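Local coordinates for extracellular protein 11-1 (PDB 6ZUS) that is a secreted avirulence effector of the tomato leaf-mould fungus Fulvia fulva, belongs to a structurally conserved effector family, and binds zinc, at residues A[95-100]-A[105-110]; A[16-21]-A[63-68]; A[103-106]-A[112-115]; A[99-104]-A[131-136]. All coordinates share one frame; numbering follows the deposited sequence. Where two conformers were deposited one is given.

Interaction 1 of 4, residues A[95-100]-A[105-110]; sequences QWFDCD and TERVLG
The guanidinium of Arg107 has the rim of the Phe97 ring over one face and the backbone carbonyl of Asp98 at its edge. Phe97 CD2 stands 4.0 Å above the guanidinium plane, off to one side. The two planes are 74° apart, which brings the edge of the phenyl ring, not its face, up to NE. Asp98 O lies in the guanidinium plane and is gripped end-on: Arg107 NH1 reaches it at 2.9 Å and Arg107 NH2 at 3.1 Å. Both donors come from the same face of the carbonyl, the NH1 bond being the straighter. A bend at chi3 (-53°) turns the end of the arginine to meet strand 96-98.

The carboxylate of Asp98 faces elsewhere. Its OD1 accepts from Asp100 N at 3.1 Å, an Asx turn that leads the chain into helix 101-109. The charge of Arg107 is met instead by Asp45, which forms a salt bridge with NE, close to the Cys47–Cys99 disulfide. One side chain on the helix therefore ties together the strand, through a neutral carbonyl, and the loop that holds Asp45 and Cys47, through an acid. With its head held by both, the guanidinium should have little freedom to rotate.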
loop_
_atom_site.group_PDB
_atom_site.type_symbol
_atom_site.label_atom_id
_atom_site.label_comp_id
_atom_site.label_asym_id
_atom_site.label_seq_id
_atom_site.Cartn_x
_atom_site.Cartn_y
_atom_site.Cartn_z
ATOM N N GLN A 95 -5.984 9.084 -22.472
ATOM C CA GLN A 95 -5.069 9.953 -21.690
ATOM C C GLN A 95 -3.872 9.153 -21.191
ATOM O O GLN A 95 -3.917 7.909 -21.201
ATOM C CB GLN A 95 -5.807 10.607 -20.515
ATOM C CG GLN A 95 -6.199 9.665 -19.386
ATOM C CD GLN A 95 -7.013 10.368 -18.321
ATOM O OE1 GLN A 95 -6.684 11.488 -17.883
ATOM N NE2 GLN A 95 -8.103 9.725 -17.931
ATOM N N TRP A 96 -2.842 9.883 -20.785
ATOM C CA TRP A 96 -1.605 9.353 -20.181
ATOM C C TRP A 96 -1.762 9.115 -18.671
ATOM O O TRP A 96 -2.361 9.967 -17.917
ATOM C CB TRP A 96 -0.435 10.291 -20.425
ATOM C CG TRP A 96 -0.080 10.393 -21.870
ATOM C CD1 TRP A 96 -0.494 11.319 -22.796
ATOM C CD2 TRP A 96 0.815 9.497 -22.535
ATOM N NE1 TRP A 96 0.084 11.041 -24.007
ATOM C CE2 TRP A 96 0.892 9.933 -23.876
ATOM C CE3 TRP A 96 1.542 8.375 -22.117
ATOM C CZ2 TRP A 96 1.677 9.261 -24.801
ATOM C CZ3 TRP A 96 2.323 7.718 -23.034
ATOM C CH2 TRP A 96 2.382 8.162 -24.360
ATOM N N PHE A 97 -1.085 8.063 -18.230
ATOM C CA PHE A 97 -0.954 7.627 -16.811
ATOM C C PHE A 97 0.524 7.484 -16.483
ATOM O O PHE A 97 1.324 6.914 -17.254
ATOM C CB PHE A 97 -1.696 6.308 -16.577
ATOM C CG PHE A 97 -3.189 6.459 -16.697
ATOM C CD1 PHE A 97 -3.814 6.444 -17.943
ATOM C CD2 PHE A 97 -3.983 6.602 -15.566
ATOM C CE1 PHE A 97 -5.191 6.568 -18.051
ATOM C CE2 PHE A 97 -5.359 6.738 -15.681
ATOM C CZ PHE A 97 -5.960 6.753 -16.926
ATOM N N ASP A 98 0.890 8.060 -15.355
ATOM C CA ASP A 98 2.222 7.841 -14.768
ATOM C C ASP A 98 2.176 6.537 -13.965
ATOM O O ASP A 98 1.417 6.466 -12.999
ATOM C CB ASP A 98 2.616 9.040 -13.920
ATOM C CG ASP A 98 4.074 9.050 -13.494
ATOM O OD1 ASP A 98 4.783 8.016 -13.714
ATOM O OD2 ASP A 98 4.502 10.130 -12.965
ATOM N N CYS A 99 3.003 5.572 -14.341
ATOM C CA CYS A 99 3.027 4.236 -13.704
ATOM C C CYS A 99 4.174 4.119 -12.690
ATOM O O CYS A 99 4.327 3.027 -12.143
ATOM C CB CYS A 99 3.117 3.132 -14.743
ATOM S SG CYS A 99 1.802 3.167 -16.006
ATOM N N ASP A 100 4.867 5.220 -12.383
ATOM C CA ASP A 100 5.883 5.262 -11.298
ATOM C C ASP A 100 5.214 4.870 -9.985
ATOM O O ASP A 100 3.995 5.080 -9.844
ATOM C CB ASP A 100 6.554 6.637 -11.201
ATOM C CG ASP A 100 7.580 6.877 -12.347
ATOM O OD1 ASP A 100 7.780 5.956 -13.240
ATOM O OD2 ASP A 100 8.202 7.984 -12.375
ATOM N N THR A 105 0.649 3.948 -6.687
ATOM C CA THR A 105 0.226 3.574 -5.311
ATOM C C THR A 105 -0.903 4.495 -4.859
ATOM O O THR A 105 -1.939 4.036 -4.324
ATOM C CB THR A 105 1.408 3.598 -4.326
ATOM O OG1 THR A 105 2.414 2.710 -4.827
ATOM C CG2 THR A 105 0.906 3.242 -2.938
ATOM N N GLU A 106 -0.744 5.793 -5.074
ATOM C CA GLU A 106 -1.775 6.774 -4.632
ATOM C C GLU A 106 -3.107 6.546 -5.361
ATOM O O GLU A 106 -4.151 6.626 -4.673
ATOM C CB GLU A 106 -1.243 8.192 -4.785
ATOM C CG GLU A 106 -0.151 8.469 -3.811
ATOM C CD GLU A 106 0.385 9.893 -3.873
ATOM O OE1 GLU A 106 0.074 10.563 -4.907
ATOM O OE2 GLU A 106 1.036 10.366 -2.878
ATOM N N ARG A 107 -3.089 6.181 -6.657
ATOM C CA ARG A 107 -4.345 5.843 -7.403
ATOM C C ARG A 107 -4.986 4.556 -6.868
ATOM O O ARG A 107 -6.205 4.528 -6.678
ATOM C CB ARG A 107 -4.109 5.750 -8.912
ATOM C CG ARG A 107 -3.744 7.104 -9.530
ATOM C CD ARG A 107 -3.897 7.068 -11.044
ATOM N NE ARG A 107 -3.153 5.962 -11.650
ATOM C CZ ARG A 107 -1.879 6.013 -12.020
ATOM N NH1 ARG A 107 -1.214 7.147 -11.956
ATOM N NH2 ARG A 107 -1.296 4.939 -12.535
ATOM N N VAL A 108 -4.191 3.531 -6.616
ATOM C CA VAL A 108 -4.698 2.181 -6.264
ATOM C C VAL A 108 -5.153 2.152 -4.794
ATOM O O VAL A 108 -6.200 1.523 -4.524
ATOM C CB VAL A 108 -3.604 1.144 -6.598
ATOM C CG1 VAL A 108 -3.850 -0.194 -5.930
ATOM C CG2 VAL A 108 -3.483 1.018 -8.117
ATOM N N LEU A 109 -4.360 2.688 -3.852
ATOM C CA LEU A 109 -4.656 2.662 -2.401
ATOM C C LEU A 109 -5.474 3.897 -1.993
ATOM O O LEU A 109 -6.163 3.829 -0.933
ATOM C CB LEU A 109 -3.360 2.553 -1.577
ATOM C CG LEU A 109 -2.910 1.123 -1.259
ATOM C CD1 LEU A 109 -2.603 0.339 -2.523
ATOM C CD2 LEU A 109 -1.717 1.065 -0.323
ATOM N N GLY A 110 -5.374 5.019 -2.717
ATOM C CA GLY A 110 -6.209 6.208 -2.443
ATOM C C GLY A 110 -5.724 7.026 -1.270
ATOM O O GLY A 110 -6.523 7.839 -0.726
#

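Interaction 2 of 4, residues A[16-21]-A[63-68]; sequences QFRIPG and APCSDC
Arg18 passes the Cys65–Cys68 disulfide at an angle, its CD and NE against Cys68 SG and its guanidinium set obliquely to both sulfurs. The closest approach is Arg18 CD to Cys68 SG at 3.8 Å. NE of Arg18 follows at 3.9 Å from the same sulfur, while Cys65 SG stays farther from it, at 4.4 Å. Two conformers were deposited for Arg18, and this account holds for one of them. In it the chain kinks at chi2 (-65°), so that the methylene and NE come up to Cys68 SG while the rest of the guanidinium leads away from the sulfurs. Both cysteines direct their CB atoms at Arg18.

The disulfide closes a type I turn from Cys65 to Cys68, in which Cys68 N bonds back to Cys65 O at 3.3 Å. The turn follows strand 57-64, and strand 71-86 separates that strand from strand 6-20 in the sheet. Arg18 therefore reaches across an intervening strand, where Cys65 also rests on Thr73; the CA atoms of Arg18 and Cys65 are 8.2 Å apart.

Small in area and at the surface, the contact is one of van der Waals packing against polarisable sulfur. A positive charge beside the disulfide may polarise it slightly, but an arginine modelled in two positions suggests a loose hold.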
loop_
_atom_site.group_PDB
_atom_site.type_symbol
_atom_site.label_atom_id
_atom_site.label_comp_id
_atom_site.label_asym_id
_atom_site.label_seq_id
_atom_site.Cartn_x
_atom_site.Cartn_y
_atom_site.Cartn_z
ATOM N N GLN A 16 -2.123 4.862 11.102
ATOM C CA GLN A 16 -1.387 5.120 12.355
ATOM C C GLN A 16 -2.234 6.075 13.191
ATOM O O GLN A 16 -2.622 7.164 12.714
ATOM C CB GLN A 16 0.003 5.705 12.084
ATOM C CG GLN A 16 0.822 5.944 13.372
ATOM C CD GLN A 16 2.217 6.459 13.101
ATOM O OE1 GLN A 16 2.701 6.466 11.933
ATOM N NE2 GLN A 16 2.817 6.941 14.177
ATOM N N PHE A 17 -2.510 5.700 14.414
ATOM C CA PHE A 17 -3.309 6.545 15.342
ATOM C C PHE A 17 -2.951 6.257 16.806
ATOM O O PHE A 17 -2.272 5.273 17.113
ATOM C CB PHE A 17 -4.787 6.311 15.081
ATOM C CG PHE A 17 -5.233 4.875 15.199
ATOM C CD1 PHE A 17 -5.070 3.966 14.161
ATOM C CD2 PHE A 17 -5.818 4.423 16.389
ATOM C CE1 PHE A 17 -5.462 2.636 14.292
ATOM C CE2 PHE A 17 -6.243 3.110 16.509
ATOM C CZ PHE A 17 -6.089 2.222 15.455
ATOM N N ARG A 18 -3.384 7.143 17.703
ATOM C CA ARG A 18 -3.084 7.010 19.155
ATOM C C ARG A 18 -4.355 6.525 19.853
ATOM O O ARG A 18 -5.468 6.923 19.434
ATOM C CB ARG A 18 -2.600 8.322 19.795
ATOM C CG ARG A 18 -1.574 9.123 19.001
ATOM C CD ARG A 18 -0.219 8.480 18.799
ATOM N NE ARG A 18 0.640 9.410 18.062
ATOM C CZ ARG A 18 1.472 9.084 17.059
ATOM N NH1 ARG A 18 1.597 7.832 16.659
ATOM N NH2 ARG A 18 2.177 10.030 16.451
ATOM N N ILE A 19 -4.181 5.719 20.898
ATOM C CA ILE A 19 -5.292 5.201 21.727
ATOM C C ILE A 19 -4.923 5.403 23.188
ATOM O O ILE A 19 -3.746 5.570 23.536
ATOM C CB ILE A 19 -5.592 3.723 21.392
ATOM C CG1 ILE A 19 -4.443 2.818 21.853
ATOM C CG2 ILE A 19 -5.918 3.542 19.888
ATOM C CD1 ILE A 19 -4.769 1.348 21.818
ATOM N N PRO A 20 -5.921 5.376 24.094
ATOM C CA PRO A 20 -5.640 5.467 25.533
ATOM C C PRO A 20 -4.661 4.360 25.964
ATOM O O PRO A 20 -4.798 3.205 25.462
ATOM C CB PRO A 20 -7.026 5.255 26.145
ATOM C CG PRO A 20 -7.976 5.753 25.117
ATOM C CD PRO A 20 -7.361 5.327 23.796
ATOM N N GLY A 21 -3.690 4.700 26.823
ATOM C CA GLY A 21 -2.653 3.739 27.275
ATOM C C GLY A 21 -3.228 2.483 27.945
ATOM O O GLY A 21 -2.532 1.467 27.963
ATOM N N ALA A 63 2.852 0.325 20.456
ATOM C CA ALA A 63 3.991 0.760 21.295
ATOM C C ALA A 63 3.508 1.926 22.145
ATOM O O ALA A 63 2.730 2.735 21.658
ATOM C CB ALA A 63 5.178 1.150 20.430
ATOM N N PRO A 64 3.939 2.020 23.423
ATOM C CA PRO A 64 3.633 3.192 24.240
ATOM C C PRO A 64 4.318 4.369 23.550
ATOM O O PRO A 64 5.428 4.213 23.048
ATOM C CB PRO A 64 4.263 2.836 25.603
ATOM C CG PRO A 64 5.465 1.951 25.216
ATOM C CD PRO A 64 4.828 1.073 24.140
ATOM N N CYS A 65 3.653 5.516 23.533
ATOM C CA CYS A 65 4.163 6.747 22.895
ATOM C C CYS A 65 4.787 7.654 23.987
ATOM O O CYS A 65 4.016 8.153 24.839
ATOM C CB CYS A 65 3.017 7.359 22.120
ATOM S SG CYS A 65 3.476 8.950 21.403
ATOM N N SER A 66 6.125 7.801 24.020
ATOM C CA SER A 66 6.858 8.600 25.048
ATOM C C SER A 66 6.359 10.053 25.027
ATOM O O SER A 66 6.305 10.638 26.101
ATOM C CB SER A 66 8.416 8.569 24.955
ATOM O OG SER A 66 8.932 7.240 25.007
ATOM N N ASP A 67 6.054 10.618 23.846
ATOM C CA ASP A 67 5.715 12.066 23.660
ATOM C C ASP A 67 4.248 12.346 24.014
ATOM O O ASP A 67 3.892 13.515 24.112
ATOM C CB ASP A 67 5.957 12.536 22.224
ATOM C CG ASP A 67 7.425 12.558 21.851
ATOM O OD1 ASP A 67 8.269 12.630 22.780
ATOM O OD2 ASP A 67 7.717 12.448 20.637
ATOM N N CYS A 68 3.415 11.314 24.109
ATOM C CA CYS A 68 1.942 11.411 24.269
ATOM C C CYS A 68 1.637 11.444 25.766
ATOM O O CYS A 68 2.437 10.964 26.565
ATOM C CB CYS A 68 1.240 10.233 23.584
ATOM S SG CYS A 68 1.535 10.068 21.784
#

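Interaction 3 of 4, residues A[103-106]-A[112-115]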
loop_
_atom_site.group_PDB
_atom_site.type_symbol
_atom_site.label_atom_id
_atom_site.label_comp_id
_atom_site.label_asym_id
_atom_site.label_seq_id
_atom_site.Cartn_x
_atom_site.Cartn_y
_atom_site.Cartn_z
ATOM N N PRO A 103 2.729 7.710 -7.934
ATOM C CA PRO A 103 1.391 8.016 -8.456
ATOM C C PRO A 103 0.535 6.747 -8.538
ATOM O O PRO A 103 -0.667 6.849 -8.233
ATOM C CB PRO A 103 1.631 8.688 -9.833
ATOM C CG PRO A 103 3.034 8.316 -10.199
ATOM C CD PRO A 103 3.784 8.147 -8.882
ATOM N N TYR A 104 1.121 5.630 -9.001
ATOM C CA TYR A 104 0.392 4.339 -9.111
ATOM C C TYR A 104 -0.187 3.975 -7.733
ATOM O O TYR A 104 -1.377 3.675 -7.616
ATOM C CB TYR A 104 1.290 3.237 -9.664
ATOM C CG TYR A 104 0.709 1.857 -9.522
ATOM C CD1 TYR A 104 -0.277 1.360 -10.372
ATOM C CD2 TYR A 104 1.162 1.005 -8.534
ATOM C CE1 TYR A 104 -0.829 0.095 -10.209
ATOM C CE2 TYR A 104 0.624 -0.258 -8.350
ATOM C CZ TYR A 104 -0.371 -0.726 -9.183
ATOM O OH TYR A 104 -0.860 -1.975 -8.931
ATOM N N THR A 105 0.649 3.948 -6.687
ATOM C CA THR A 105 0.226 3.574 -5.311
ATOM C C THR A 105 -0.903 4.495 -4.859
ATOM O O THR A 105 -1.939 4.036 -4.324
ATOM C CB THR A 105 1.408 3.598 -4.326
ATOM O OG1 THR A 105 2.414 2.710 -4.827
ATOM C CG2 THR A 105 0.906 3.242 -2.938
ATOM N N GLU A 106 -0.744 5.793 -5.074
ATOM C CA GLU A 106 -1.775 6.774 -4.632
ATOM C C GLU A 106 -3.107 6.546 -5.361
ATOM O O GLU A 106 -4.151 6.626 -4.673
ATOM C CB GLU A 106 -1.243 8.192 -4.785
ATOM C CG GLU A 106 -0.151 8.469 -3.811
ATOM C CD GLU A 106 0.385 9.893 -3.873
ATOM O OE1 GLU A 106 0.074 10.563 -4.907
ATOM O OE2 GLU A 106 1.036 10.366 -2.878
ATOM N N ARG A 112 -1.988 9.115 0.484
ATOM C CA ARG A 112 -0.661 9.729 0.224
ATOM C C ARG A 112 0.476 8.712 0.432
ATOM O O ARG A 112 0.555 8.094 1.538
ATOM C CB ARG A 112 -0.437 10.889 1.175
ATOM C CG ARG A 112 0.845 11.626 0.857
ATOM C CD ARG A 112 1.009 12.816 1.768
ATOM N NE ARG A 112 2.397 13.247 1.639
ATOM C CZ ARG A 112 2.921 14.315 2.243
ATOM N NH1 ARG A 112 2.152 15.080 3.005
ATOM N NH2 ARG A 112 4.212 14.599 2.086
ATOM N N TRP A 113 1.374 8.630 -0.536
ATOM C CA TRP A 113 2.523 7.677 -0.531
ATOM C C TRP A 113 3.705 8.311 0.186
ATOM O O TRP A 113 3.925 9.525 0.038
ATOM C CB TRP A 113 2.859 7.302 -1.969
ATOM C CG TRP A 113 4.140 6.558 -2.219
ATOM C CD1 TRP A 113 4.275 5.234 -2.444
ATOM C CD2 TRP A 113 5.455 7.130 -2.358
ATOM N NE1 TRP A 113 5.596 4.930 -2.683
ATOM C CE2 TRP A 113 6.328 6.085 -2.707
ATOM C CE3 TRP A 113 5.963 8.434 -2.300
ATOM C CZ2 TRP A 113 7.699 6.283 -2.913
ATOM C CZ3 TRP A 113 7.310 8.632 -2.554
ATOM C CH2 TRP A 113 8.162 7.564 -2.863
ATOM N N TYR A 114 4.454 7.491 0.921
ATOM C CA TYR A 114 5.709 7.895 1.593
ATOM C C TYR A 114 6.768 6.860 1.230
ATOM O O TYR A 114 6.535 5.665 1.418
ATOM C CB TYR A 114 5.551 7.993 3.119
ATOM C CG TYR A 114 4.757 9.177 3.600
ATOM C CD1 TYR A 114 3.372 9.142 3.616
ATOM C CD2 TYR A 114 5.397 10.360 3.991
ATOM C CE1 TYR A 114 2.640 10.230 4.042
ATOM C CE2 TYR A 114 4.667 11.465 4.403
ATOM C CZ TYR A 114 3.288 11.395 4.444
ATOM O OH TYR A 114 2.558 12.463 4.874
ATOM N N ASP A 115 7.923 7.360 0.779
ATOM C CA ASP A 115 9.146 6.550 0.575
ATOM C C ASP A 115 9.418 5.796 1.890
ATOM O O ASP A 115 9.229 6.397 2.978
ATOM C CB ASP A 115 10.334 7.434 0.152
ATOM C CG ASP A 115 11.491 6.601 -0.418
ATOM O OD1 ASP A 115 12.036 5.789 0.321
ATOM O OD2 ASP A 115 11.690 6.633 -1.631
HETATM O O HOH W 1 3.173 11.478 -1.736
#
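Thr105 is the first residue of the helical segment to touch the chain that follows the helix. Its CB meets Trp113 CD1 at 3.8 Å, the threonine crossing the indole at about a right angle. Its hydroxyl turns back to Val101 O in the previous turn of the helix, so carbon and the flank of OG1 touch the indole.

Next comes Glu106, extended beyond CG, its carboxylate plane 77° from that of the indole. Its OE2 takes the backbone N-H of Trp113 at 2.9 Å through the anti lone pair, with a nearly straight N-H...O angle of 177°. A water donates to both Glu106 OE2 and Trp113 O, at 2.7 Å each, so one carboxylate oxygen holds the tryptophan N directly and its O through the water. Lys102 adds a long, weak ion pair. The stem packs too, with Glu106 CG 3.7 Å from Trp113 CB. Arg112 CG lies beside Glu106 OE2 at 3.9 Å.

Trp113 NE1 bonds to Gly131 O, and the backbones of Arg112 and Tyr114 both pair with Ser129. The 112-115 segment thus runs beside strand 127-138; Glu106 ties helix 101-109 to this segment, while Thr105 rests on Ser129 of the strand.

Interaction 4 of 4, residues A[99-104]-A[131-136]; sequences CDVKPY and GFISND
With chi1 at -63°, Val101 sets CG1 beside its own backbone N and CG2 between N and the carbonyl carbon, and the two methyls reach different parts of the strand. Ile133 has a similar first torsion (-57°) that brings CG1 round to the helix. The result is a meeting of Val101 CG1 with Ile133 CG1 at 3.6 Å, the side chains crossing at about a right angle. The other methyl, Val101 CG2, sits 3.7 Å from Gly131 O.

The backbones come nearest at Gly131, whose CA is 5.9 Å from the CA of Val101; its carbonyl oxygen is already satisfied by the indole of Trp113. Val101 and Ile133 both also touch Lys7 on strand 6-20. Beyond Ile133 the strand turns a corner at Ser134, and Ser134 with Asn135 forms a classic beta bulge opposite Ala8.

A valine in the first turn of helix 101-109 thus lies on strand 127-138. The side-chain contact is apolar, so dispersion and exclusion of water are its likely contribution; Trp113 and Lys7 bond the nearby carbonyls of Gly131 and Cys99.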
loop_
_atom_site.group_PDB
_atom_site.type_symbol
_atom_site.label_atom_id
_atom_site.label_comp_id
_atom_site.label_asym_id
_atom_site.label_seq_id
_atom_site.Cartn_x
_atom_site.Cartn_y
_atom_site.Cartn_z
ATOM N N CYS A 99 3.003 5.572 -14.341
ATOM C CA CYS A 99 3.027 4.236 -13.704
ATOM C C CYS A 99 4.174 4.119 -12.690
ATOM O O CYS A 99 4.327 3.027 -12.143
ATOM C CB CYS A 99 3.117 3.132 -14.743
ATOM S SG CYS A 99 1.802 3.167 -16.006
ATOM N N ASP A 100 4.867 5.220 -12.383
ATOM C CA ASP A 100 5.883 5.262 -11.298
ATOM C C ASP A 100 5.214 4.870 -9.985
ATOM O O ASP A 100 3.995 5.080 -9.844
ATOM C CB ASP A 100 6.554 6.637 -11.201
ATOM C CG ASP A 100 7.580 6.877 -12.347
ATOM O OD1 ASP A 100 7.780 5.956 -13.240
ATOM O OD2 ASP A 100 8.202 7.984 -12.375
ATOM N N VAL A 101 5.974 4.311 -9.061
ATOM C CA VAL A 101 5.374 3.668 -7.861
ATOM C C VAL A 101 4.593 4.719 -7.063
ATOM O O VAL A 101 3.508 4.382 -6.554
ATOM C CB VAL A 101 6.372 2.903 -6.970
ATOM C CG1 VAL A 101 6.995 1.754 -7.733
ATOM C CG2 VAL A 101 7.432 3.811 -6.390
ATOM N N LYS A 102 5.052 5.953 -6.951
ATOM C CA LYS A 102 4.307 6.945 -6.134
ATOM C C LYS A 102 2.897 7.202 -6.686
ATOM O O LYS A 102 1.899 6.963 -5.989
ATOM C CB LYS A 102 5.119 8.220 -5.998
ATOM C CG LYS A 102 4.357 9.358 -5.373
ATOM C CD LYS A 102 5.249 10.577 -5.342
ATOM C CE LYS A 102 4.762 11.729 -4.503
ATOM N NZ LYS A 102 3.339 11.995 -4.739
ATOM N N PRO A 103 2.729 7.710 -7.934
ATOM C CA PRO A 103 1.391 8.016 -8.456
ATOM C C PRO A 103 0.535 6.747 -8.538
ATOM O O PRO A 103 -0.667 6.849 -8.233
ATOM C CB PRO A 103 1.631 8.688 -9.833
ATOM C CG PRO A 103 3.034 8.316 -10.199
ATOM C CD PRO A 103 3.784 8.147 -8.882
ATOM N N TYR A 104 1.121 5.630 -9.001
ATOM C CA TYR A 104 0.392 4.339 -9.111
ATOM C C TYR A 104 -0.187 3.975 -7.733
ATOM O O TYR A 104 -1.377 3.675 -7.616
ATOM C CB TYR A 104 1.290 3.237 -9.664
ATOM C CG TYR A 104 0.709 1.857 -9.522
ATOM C CD1 TYR A 104 -0.277 1.360 -10.372
ATOM C CD2 TYR A 104 1.162 1.005 -8.534
ATOM C CE1 TYR A 104 -0.829 0.095 -10.209
ATOM C CE2 TYR A 104 0.624 -0.258 -8.350
ATOM C CZ TYR A 104 -0.371 -0.726 -9.183
ATOM O OH TYR A 104 -0.860 -1.975 -8.931
ATOM N N GLY A 131 4.682 2.000 -1.292
ATOM C CA GLY A 131 4.800 1.215 -2.541
ATOM C C GLY A 131 6.245 1.230 -2.965
ATOM O O GLY A 131 6.851 2.329 -3.004
ATOM N N PHE A 132 6.792 0.065 -3.260
ATOM C CA PHE A 132 8.164 -0.020 -3.810
ATOM C C PHE A 132 8.249 -1.225 -4.756
ATOM O O PHE A 132 7.514 -2.207 -4.623
ATOM C CB PHE A 132 9.169 -0.028 -2.643
ATOM C CG PHE A 132 9.044 -1.212 -1.723
ATOM C CD1 PHE A 132 9.696 -2.406 -2.020
ATOM C CD2 PHE A 132 8.348 -1.114 -0.517
ATOM C CE1 PHE A 132 9.583 -3.496 -1.167
ATOM C CE2 PHE A 132 8.266 -2.197 0.341
ATOM C CZ PHE A 132 8.876 -3.384 0.012
ATOM N N ILE A 133 9.184 -1.127 -5.685
ATOM C CA ILE A 133 9.428 -2.205 -6.678
ATOM C C ILE A 133 10.016 -3.415 -5.949
ATOM O O ILE A 133 11.074 -3.305 -5.302
ATOM C CB ILE A 133 10.317 -1.724 -7.828
ATOM C CG1 ILE A 133 9.708 -0.515 -8.535
ATOM C CG2 ILE A 133 10.576 -2.883 -8.769
ATOM C CD1 ILE A 133 10.653 0.174 -9.494
ATOM N N SER A 134 9.390 -4.566 -6.093
ATOM C CA SER A 134 9.888 -5.821 -5.499
ATOM C C SER A 134 10.492 -6.739 -6.599
ATOM O O SER A 134 11.240 -7.718 -6.241
ATOM C CB SER A 134 8.820 -6.482 -4.709
ATOM O OG SER A 134 7.696 -6.779 -5.487
ATOM N N ASN A 135 10.246 -6.451 -7.878
ATOM C CA ASN A 135 10.776 -7.262 -9.023
ATOM C C ASN A 135 10.683 -6.409 -10.301
ATOM O O ASN A 135 9.643 -5.830 -10.496
ATOM C CB ASN A 135 10.059 -8.615 -9.058
ATOM C CG ASN A 135 10.721 -9.643 -9.963
ATOM O OD1 ASN A 135 11.755 -9.360 -10.564
ATOM N ND2 ASN A 135 10.118 -10.817 -10.061
ATOM N N ASP A 136 11.738 -6.237 -11.105
ATOM C CA ASP A 136 11.590 -5.521 -12.413
ATOM C C ASP A 136 11.729 -6.502 -13.591
ATOM O O ASP A 136 12.060 -7.679 -13.397
ATOM C CB ASP A 136 12.478 -4.273 -12.535
ATOM C CG ASP A 136 11.829 -3.120 -13.327
ATOM O OD1 ASP A 136 11.187 -3.410 -14.373
ATOM O OD2 ASP A 136 11.941 -1.924 -12.897
#

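Overall arrangement
Interactions 1, 3 and 4 cluster round helix 101-109, their centres 8 to 10 Å apart. Interaction 1 ties the helix to strand 96-98, interaction 3 to the chain that follows it, and interaction 4 to strand 127-138. Interactions 3 and 4 meet where Trp113 NE1 reaches Gly131 O at 2.9 Å, and Asp98 CG packs on Pro103 CG at 3.5 Å. Interaction 2 stands apart, its centre 33 Å from interaction 1 and 31 Å from interaction 4, although 2 and 4 reach one sheet, where strands 6-20 and 127-138 are neighbours. Its Arg18 side chain is about 12 Å from a bound zinc ion and about 9 Å from that of His15, a zinc-binding residue; the others lie away from the metal sites.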